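Local coordinates for extracellular solute-binding protein, family 1 (Trichodesmium erythraeum IMS101, PDB 6G7N), which binds ferric iron in the cleft of a periplasmic-binding-protein fold and probably delivers it to an ABC transporter for uptake, at residues Ser138-Tyr141 with Asn142-Leu145. Numbering follows the deposited sequence.
With FE (Fe (III) ion), chain E.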
loop_
_atom_site.group_PDB
_atom_site.type_symbol
_atom_site.label_atom_id
_atom_site.label_comp_id
_atom_site.label_asym_id
_atom_site.label_seq_id
_atom_site.Cartn_x
_atom_site.Cartn_y
_atom_site.Cartn_z
ATOM N N SER A 138 13.720 -2.190 6.018
ATOM C CA SER A 138 13.921 -1.306 4.858
ATOM C C SER A 138 12.644 -1.106 4.049
ATOM O O SER A 138 12.600 -0.187 3.215
ATOM C CB SER A 138 15.019 -1.894 3.930
ATOM O OG SER A 138 16.237 -2.046 4.613
ATOM N N ASN A 139 11.677 -1.997 4.224
ATOM C CA ASN A 139 10.479 -1.983 3.404
ATOM C C ASN A 139 9.471 -0.922 3.876
ATOM O O ASN A 139 9.135 -0.839 5.054
ATOM C CB ASN A 139 9.856 -3.367 3.454
ATOM C CG ASN A 139 8.464 -3.385 2.873
ATOM O OD1 ASN A 139 7.472 -3.449 3.606
ATOM N ND2 ASN A 139 8.367 -3.323 1.552
ATOM N N ILE A 140 8.983 -0.127 2.919
ATOM C CA ILE A 140 8.063 0.964 3.225
ATOM C C ILE A 140 6.747 0.483 3.841
ATOM O O ILE A 140 6.191 1.185 4.675
ATOM C CB ILE A 140 7.829 1.854 1.960
ATOM C CG1 ILE A 140 7.120 3.166 2.308
ATOM C CG2 ILE A 140 7.004 1.116 0.905
ATOM C CD1 ILE A 140 7.945 4.149 3.085
ATOM N N TYR A 141 6.249 -0.696 3.444
ATOM C CA TYR A 141 4.993 -1.166 4.011
ATOM C C TYR A 141 5.104 -1.337 5.527
ATOM O O TYR A 141 4.197 -0.990 6.290
ATOM C CB TYR A 141 4.522 -2.474 3.397
ATOM C CG TYR A 141 4.593 -2.589 1.887
ATOM C CD1 TYR A 141 4.281 -1.501 1.060
ATOM C CD2 TYR A 141 4.922 -3.783 1.278
ATOM C CE1 TYR A 141 4.338 -1.616 -0.316
ATOM C CE2 TYR A 141 4.961 -3.920 -0.113
ATOM C CZ TYR A 141 4.651 -2.845 -0.914
ATOM O OH TYR A 141 4.721 -2.957 -2.269
ATOM N N ASN A 142 6.226 -1.928 5.948
ATOM C CA ASN A 142 6.493 -2.119 7.360
ATOM C C ASN A 142 6.718 -0.785 8.073
ATOM O O ASN A 142 6.251 -0.598 9.200
ATOM C CB ASN A 142 7.746 -2.979 7.543
ATOM C CG ASN A 142 7.505 -4.445 7.294
ATOM O OD1 ASN A 142 6.362 -4.928 7.335
ATOM N ND2 ASN A 142 8.605 -5.201 7.094
ATOM N N GLN A 143 7.469 0.117 7.451
ATOM C CA GLN A 143 7.682 1.428 8.044
ATOM C C GLN A 143 6.336 2.131 8.284
ATOM O O GLN A 143 6.107 2.722 9.341
ATOM C CB GLN A 143 8.599 2.272 7.173
ATOM C CG GLN A 143 10.017 1.740 7.116
ATOM C CD GLN A 143 10.873 2.387 6.062
ATOM O OE1 GLN A 143 10.460 3.324 5.392
ATOM N NE2 GLN A 143 12.072 1.866 5.886
ATOM N N SER A 144 5.421 2.029 7.310
ATOM C CA SER A 144 4.134 2.678 7.447
ATOM C C SER A 144 3.265 2.048 8.540
ATOM O O SER A 144 2.575 2.752 9.273
ATOM C CB SER A 144 3.407 2.710 6.089
ATOM O OG SER A 144 4.062 3.674 5.266
ATOM N N LEU A 145 3.301 0.709 8.634
ATOM C CA LEU A 145 2.568 0.059 9.718
ATOM C C LEU A 145 3.128 0.466 11.088
ATOM O O LEU A 145 2.367 0.786 12.003
ATOM C CB LEU A 145 2.594 -1.454 9.533
ATOM C CG LEU A 145 1.934 -2.236 10.658
ATOM C CD1 LEU A 145 0.433 -2.001 10.772
ATOM C CD2 LEU A 145 2.161 -3.722 10.420
HETATM FE FE FE E . 3.712 -4.210 -3.376
HETATM O O HOH W 1 11.283 2.595 2.683
#
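Asn139 is the N-cap of helix 140-167, and two residues on Tyr141 binds the ferric ion: a worked example of a metal ligand borne on a capped first turn. The Asn139 side chain has CG anti to the backbone N (chi1 168°); this carries the amide over the first turn, where OD1 accepts from Asn142 N at 3.1 Å, the donor tilted 33° from the carbonyl plane. The Asn142 amide stands almost perpendicular to it, its OD1 bonded to Arg103 and its ND2 to Ser136 O. The backbone takes over with Gln143 N to Asn139 O at 3.1 Å, nearly straight, then Ser144 N to Ile140 O at 2.9 Å and Leu145 N to Tyr141 O at 3.0 Å. Were Asn139 replaced by an alanine, Asn142 N would probably lose its capping acceptor, and the turn that carries the iron ligand would be held less firmly. On another side of the turn, the extended Gln143 side chain crosses that of Ile140 at about a right angle, its OE1 3.5 Å from Ile140 CD1. A water donates to both Gln143 OE1 and Ser138 O; OE1 also accepts from Asn303. Tyr141 OH reaches iron at 1.9 Å, joined there by Tyr197 and Tyr198. Ser144 OG bonds to Asp59, while helix 303-312 packs on Ile140, Asn142 and Gln143, and the Tyr141 side chain touches strands 96-108 and 191-195.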